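Local coordinates for protein phenol hydroxylase component phO (Pseudomonas stutzeri, PDB 3U52) that forms the small subunit of a multicomponent phenol hydroxylase, a bacterial oxygenase complex that probably converts phenols to catechols, at residues P31-F36 and H65-K70; N75-L80 and T107-K112. All coordinates share one frame; numbering follows the deposited sequence.

Interaction 1 (P31-F36 and H65-K70); sequences PDHLLF and HPDSAK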
loop_
_atom_site.group_PDB
_atom_site.type_symbol
_atom_site.label_atom_id
_atom_site.label_comp_id
_atom_site.label_asym_id
_atom_site.label_seq_id
_atom_site.Cartn_x
_atom_site.Cartn_y
_atom_site.Cartn_z
ATOM N N PRO E 31 -49.480 24.373 -14.492
ATOM C CA PRO E 31 -49.539 22.901 -14.591
ATOM C C PRO E 31 -49.412 22.353 -15.999
ATOM O O PRO E 31 -49.787 23.021 -16.951
ATOM C CB PRO E 31 -50.917 22.565 -14.000
ATOM C CG PRO E 31 -51.244 23.725 -13.118
ATOM C CD PRO E 31 -50.657 24.922 -13.790
ATOM N N ASP E 32 -48.904 21.119 -16.102
ATOM C CA ASP E 32 -48.687 20.376 -17.361
ATOM C C ASP E 32 -47.581 20.939 -18.220
ATOM O O ASP E 32 -47.586 20.728 -19.437
ATOM C CB ASP E 32 -49.998 20.256 -18.155
ATOM C CG ASP E 32 -51.025 19.434 -17.415
ATOM O OD1 ASP E 32 -50.669 18.330 -16.915
ATOM O OD2 ASP E 32 -52.175 19.914 -17.306
ATOM N N HIS E 33 -46.631 21.631 -17.586
ATOM C CA HIS E 33 -45.502 22.236 -18.290
ATOM C C HIS E 33 -44.184 21.968 -17.556
ATOM O O HIS E 33 -43.437 22.899 -17.198
ATOM C CB HIS E 33 -45.769 23.718 -18.581
ATOM C CG HIS E 33 -46.891 23.896 -19.560
ATOM N ND1 HIS E 33 -48.215 23.744 -19.193
ATOM C CD2 HIS E 33 -46.886 24.026 -20.910
ATOM C CE1 HIS E 33 -48.983 23.838 -20.272
ATOM N NE2 HIS E 33 -48.201 24.022 -21.322
ATOM N N LEU E 34 -43.923 20.676 -17.338
ATOM C CA LEU E 34 -42.850 20.237 -16.419
ATOM C C LEU E 34 -41.495 20.410 -17.061
ATOM O O LEU E 34 -40.466 20.117 -16.443
ATOM C CB LEU E 34 -43.072 18.789 -15.925
ATOM C CG LEU E 34 -44.292 18.672 -14.990
ATOM C CD1 LEU E 34 -44.690 17.234 -14.849
ATOM C CD2 LEU E 34 -43.948 19.339 -13.689
ATOM N N LEU E 35 -41.472 20.926 -18.299
ATOM C CA LEU E 35 -40.226 21.441 -18.852
ATOM C C LEU E 35 -39.492 22.335 -17.828
ATOM O O LEU E 35 -38.236 22.288 -17.725
ATOM C CB LEU E 35 -40.448 22.170 -20.205
ATOM C CG LEU E 35 -39.263 22.912 -20.881
ATOM C CD1 LEU E 35 -38.098 22.047 -21.382
ATOM C CD2 LEU E 35 -39.718 23.836 -22.030
ATOM N N PHE E 36 -40.261 23.155 -17.105
ATOM C CA PHE E 36 -39.737 23.955 -16.006
ATOM C C PHE E 36 -40.015 23.046 -14.822
ATOM O O PHE E 36 -41.181 22.770 -14.492
ATOM C CB PHE E 36 -40.531 25.263 -15.884
ATOM C CG PHE E 36 -40.579 26.009 -17.143
ATOM C CD1 PHE E 36 -41.765 26.087 -17.871
ATOM C CD2 PHE E 36 -39.406 26.602 -17.658
ATOM C CE1 PHE E 36 -41.794 26.751 -19.094
ATOM C CE2 PHE E 36 -39.433 27.257 -18.891
ATOM C CZ PHE E 36 -40.643 27.336 -19.603
ATOM N N HIS E 65 -40.842 27.075 -23.698
ATOM C CA HIS E 65 -41.822 26.032 -23.990
ATOM C C HIS E 65 -42.567 26.376 -25.259
ATOM O O HIS E 65 -43.031 27.501 -25.386
ATOM C CB HIS E 65 -42.841 25.869 -22.838
ATOM C CG HIS E 65 -43.591 24.581 -22.908
ATOM N ND1 HIS E 65 -44.579 24.356 -23.832
ATOM C CD2 HIS E 65 -43.435 23.417 -22.231
ATOM C CE1 HIS E 65 -45.040 23.123 -23.694
ATOM N NE2 HIS E 65 -44.337 22.520 -22.756
ATOM N N PRO E 66 -42.744 25.405 -26.162
ATOM C CA PRO E 66 -43.584 25.546 -27.367
ATOM C C PRO E 66 -44.991 26.107 -27.155
ATOM O O PRO E 66 -45.446 26.872 -27.990
ATOM C CB PRO E 66 -43.694 24.110 -27.868
ATOM C CG PRO E 66 -42.411 23.544 -27.520
ATOM C CD PRO E 66 -42.130 24.061 -26.131
ATOM N N ASP E 67 -45.670 25.755 -26.065
ATOM C CA ASP E 67 -46.991 26.334 -25.758
ATOM C C ASP E 67 -47.022 27.850 -25.405
ATOM O O ASP E 67 -48.106 28.462 -25.417
ATOM C CB ASP E 67 -47.649 25.608 -24.585
ATOM C CG ASP E 67 -48.101 24.219 -24.914
ATOM O OD1 ASP E 67 -47.992 23.801 -26.085
ATOM O OD2 ASP E 67 -48.575 23.544 -23.972
ATOM N N SER E 68 -45.874 28.431 -25.045
ATOM C CA SER E 68 -45.829 29.802 -24.523
ATOM C C SER E 68 -46.428 30.816 -25.514
ATOM O O SER E 68 -47.233 31.678 -25.134
ATOM C CB SER E 68 -44.390 30.214 -24.235
ATOM O OG SER E 68 -44.345 31.435 -23.509
ATOM N N ALA E 69 -46.018 30.707 -26.776
ATOM C CA ALA E 69 -46.448 31.648 -27.816
ATOM C C ALA E 69 -47.971 31.583 -28.061
ATOM O O ALA E 69 -48.576 32.578 -28.465
ATOM C CB ALA E 69 -45.663 31.399 -29.105
ATOM N N LYS E 70 -48.585 30.431 -27.772
ATOM C CA LYS E 70 -50.035 30.241 -27.975
ATOM C C LYS E 70 -50.906 30.639 -26.766
ATOM O O LYS E 70 -52.126 30.682 -26.875
ATOM C CB LYS E 70 -50.327 28.786 -28.377
ATOM C CG LYS E 70 -49.316 28.167 -29.365
ATOM C CD LYS E 70 -49.657 26.723 -29.688
ATOM C CE LYS E 70 -48.575 26.071 -30.557
ATOM N NZ LYS E 70 -48.825 24.603 -30.760
#
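H33 and H65 meet through different first torsions: H33 holds CG anti to its carbonyl carbon (chi1 -67°), whereas H65 swings CG anti to the backbone nitrogen (chi1 -163°), and the two side chains cross at about a right angle. The edge of H33 is driven at the face of H65 in a T-shaped stack, the planes 65° apart and the centroids separated by 4.6 Å. H33 CD2 does the touching, standing over the centre of the H65 ring, 3.5 Å from H65 CE1. The other face of that ring rests on CD of P66, and L35 CD2 comes in obliquely, 3.6 Å from H65 CA, while F36 CE1 reaches H65 CB. Histidine suits its place at H33 because both nitrogens have work: H33 NE2 donates to D67 OD2 over 2.7 Å, on the anti side of the carboxylate, and H33 ND1 donates to P31 O over 2.8 Å, above the carbonyl plane. Two donor nitrogens beside a carboxylate would fit a protonated, positively charged ring. H65 is used differently: H65 ND1 accepts D67 N in the ring plane at 2.9 Å, and NE2 is hydrogen-bonded to the backbone O of Y119, the last residue of the chain. D67 OD2 is also bonded by G113 N, so this carboxylate oxygen receives two N-H groups. A leucine in place of H33 would probably leave P31 O and D67 OD2 each short of a donor and the face of H65 without its edge. L35 and P66 also pack on aromatic side chains of a chain of another protein in the assembly. The arrangement is a histidine-carboxylate hydrogen bond coupled to an edge-to-face histidine pair, built on the type I turn from H65 to S68 and tying together two loops of a β-grasp (ubiquitin-like) fold.

Interaction 2 (N75-L80 and T107-K112); sequences NAEWLL and TTPGLK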
loop_
_atom_site.group_PDB
_atom_site.type_symbol
_atom_site.label_atom_id
_atom_site.label_comp_id
_atom_site.label_asym_id
_atom_site.label_seq_id
_atom_site.Cartn_x
_atom_site.Cartn_y
_atom_site.Cartn_z
ATOM N N ASN E 75 -56.511 35.552 -19.403
ATOM C CA ASN E 75 -57.808 34.983 -19.725
ATOM C C ASN E 75 -57.819 33.480 -19.511
ATOM O O ASN E 75 -58.843 32.844 -19.714
ATOM C CB ASN E 75 -58.262 35.341 -21.142
ATOM C CG ASN E 75 -58.299 36.869 -21.382
ATOM O OD1 ASN E 75 -58.899 37.629 -20.613
ATOM N ND2 ASN E 75 -57.629 37.309 -22.437
ATOM N N ALA E 76 -56.685 32.924 -19.051
ATOM C CA ALA E 76 -56.604 31.525 -18.591
ATOM C C ALA E 76 -57.316 31.347 -17.249
ATOM O O ALA E 76 -57.896 32.293 -16.719
ATOM C CB ALA E 76 -55.116 31.079 -18.506
ATOM N N GLU E 77 -57.260 30.158 -16.665
ATOM C CA GLU E 77 -57.881 29.943 -15.361
ATOM C C GLU E 77 -56.889 30.094 -14.197
ATOM O O GLU E 77 -55.815 29.496 -14.249
ATOM C CB GLU E 77 -58.450 28.564 -15.323
ATOM C CG GLU E 77 -59.488 28.379 -16.383
ATOM C CD GLU E 77 -60.343 27.178 -16.115
ATOM O OE1 GLU E 77 -61.016 26.726 -17.076
ATOM O OE2 GLU E 77 -60.328 26.686 -14.946
ATOM N N TRP E 78 -57.256 30.833 -13.145
ATOM C CA TRP E 78 -56.256 31.230 -12.143
ATOM C C TRP E 78 -56.664 30.788 -10.793
ATOM O O TRP E 78 -57.855 30.815 -10.447
ATOM C CB TRP E 78 -56.016 32.769 -12.104
ATOM C CG TRP E 78 -55.281 33.330 -13.253
ATOM C CD1 TRP E 78 -55.819 33.801 -14.439
ATOM C CD2 TRP E 78 -53.859 33.528 -13.352
ATOM N NE1 TRP E 78 -54.813 34.227 -15.273
ATOM C CE2 TRP E 78 -53.602 34.075 -14.631
ATOM C CE3 TRP E 78 -52.778 33.268 -12.493
ATOM C CZ2 TRP E 78 -52.298 34.399 -15.063
ATOM C CZ3 TRP E 78 -51.493 33.572 -12.923
ATOM C CH2 TRP E 78 -51.259 34.118 -14.196
ATOM N N LEU E 79 -55.683 30.359 -10.008
ATOM C CA LEU E 79 -55.908 30.157 -8.576
ATOM C C LEU E 79 -54.927 31.062 -7.887
ATOM O O LEU E 79 -53.846 31.305 -8.403
ATOM C CB LEU E 79 -55.603 28.717 -8.150
ATOM C CG LEU E 79 -56.556 27.509 -8.344
ATOM C CD1 LEU E 79 -57.086 27.424 -9.725
ATOM C CD2 LEU E 79 -55.825 26.228 -7.980
ATOM N N LEU E 80 -55.288 31.521 -6.698
ATOM C CA LEU E 80 -54.403 32.315 -5.854
ATOM C C LEU E 80 -54.457 31.673 -4.510
ATOM O O LEU E 80 -55.507 31.647 -3.889
ATOM C CB LEU E 80 -54.842 33.778 -5.749
ATOM C CG LEU E 80 -54.186 34.615 -4.640
ATOM C CD1 LEU E 80 -52.677 34.788 -4.942
ATOM C CD2 LEU E 80 -54.873 35.974 -4.533
ATOM N N THR E 107 -53.832 27.745 -15.270
ATOM C CA THR E 107 -54.147 26.618 -16.137
ATOM C C THR E 107 -54.651 27.170 -17.464
ATOM O O THR E 107 -55.549 28.020 -17.486
ATOM C CB THR E 107 -55.192 25.699 -15.456
ATOM O OG1 THR E 107 -54.579 25.056 -14.322
ATOM C CG2 THR E 107 -55.710 24.606 -16.408
ATOM N N THR E 108 -54.058 26.687 -18.547
ATOM C CA THR E 108 -54.348 27.119 -19.908
ATOM C C THR E 108 -55.014 25.973 -20.695
ATOM O O THR E 108 -54.339 25.151 -21.300
ATOM C CB THR E 108 -53.041 27.548 -20.653
ATOM O OG1 THR E 108 -52.067 26.491 -20.574
ATOM C CG2 THR E 108 -52.435 28.858 -20.039
ATOM N N PRO E 109 -56.354 25.912 -20.685
ATOM C CA PRO E 109 -57.102 24.882 -21.455
ATOM C C PRO E 109 -56.580 24.720 -22.869
ATOM O O PRO E 109 -56.337 25.698 -23.572
ATOM C CB PRO E 109 -58.515 25.465 -21.503
ATOM C CG PRO E 109 -58.603 26.198 -20.142
ATOM C CD PRO E 109 -57.256 26.799 -19.919
ATOM N N GLY E 110 -56.363 23.495 -23.286
ATOM C CA GLY E 110 -55.926 23.281 -24.665
ATOM C C GLY E 110 -54.421 23.273 -24.826
ATOM O O GLY E 110 -53.893 22.853 -25.879
ATOM N N LEU E 111 -53.711 23.733 -23.797
ATOM C CA LEU E 111 -52.253 23.697 -23.844
ATOM C C LEU E 111 -51.831 22.863 -22.648
ATOM O O LEU E 111 -51.770 23.358 -21.523
ATOM C CB LEU E 111 -51.657 25.107 -23.817
ATOM C CG LEU E 111 -52.117 26.051 -24.938
ATOM C CD1 LEU E 111 -51.554 27.399 -24.722
ATOM C CD2 LEU E 111 -51.777 25.536 -26.336
ATOM N N LYS E 112 -51.587 21.577 -22.905
ATOM C CA LYS E 112 -51.386 20.625 -21.839
ATOM C C LYS E 112 -50.002 19.988 -21.912
ATOM O O LYS E 112 -49.769 18.943 -21.357
ATOM C CB LYS E 112 -52.463 19.559 -21.878
ATOM C CG LYS E 112 -52.420 18.764 -23.152
ATOM C CD LYS E 112 -53.391 17.593 -23.128
ATOM C CE LYS E 112 -53.678 17.135 -24.536
ATOM N NZ LYS E 112 -52.434 16.701 -25.215
#
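E77 O accepts the amide of T107 at 2.8 Å from T107 N, the shortest polar bond between these segments, and the bond is almost straight (172°). The return bond, from E77 N to T107 O, measures 2.9 Å, so E77 and T107 form a hydrogen-bonded antiparallel pair. The side chains of E77 and T107 lie on the same face of the sheet, E77 CB 4.3 Å from T107 CB, where both can be branched or long because that face is at least partly open to solvent. E77 then runs out extended beyond CG, and its OE1 comes obliquely to within 3.9 Å of P109 CG, a loose contact with an aliphatic carbon. A small residue suits A76, just before the strand, because A76 CB lies 3.3 Å from T107 O and 3.8 Å from T108 CG2, while V106 touches it too. T108 has OG1 between the backbone nitrogen and the carbonyl carbon (chi1 53°), which turns CG2 toward A76; the hydroxyl itself is paired chiefly with W30 NE1 and makes only a weak bond to L111 O. Beyond the pair the chain reverses in a type II turn from T108 to L111, closed by L111 N to T108 O at 2.9 Å. P109 suits its second position, and G110 its third, where a side chain would be jammed against the carbonyl oxygen of P109. W78, on the far face, packs edge-to-face with F50 in the core. Since the cross-strand polar bonds are all made by backbone atoms, the pairing itself should depend little on the identity of E77 and T107, whereas the close fit at A76 is likely to depend on side-chain size.

Overall arrangement
The two interactions lie side by side, their centres 11 Å apart, on the same side of the chain's centre, and follow one another in series along the sequence. They share the loop that leaves strand 102-107: H33 CE1 packs 3.1 Å from L111 O, D67 OD2 lies 3.5 Å from L111 CB, and D32 CB is 3.5 Å from K112 O. W30 is a second link, since its ring stacks on H33 while its NE1 bonds T108. Interaction 2 lies where strand 102-107 ends, and the chain then runs on past the loops of interaction 1, where a chain of another protein also packs on D32, L34, L35 and P66.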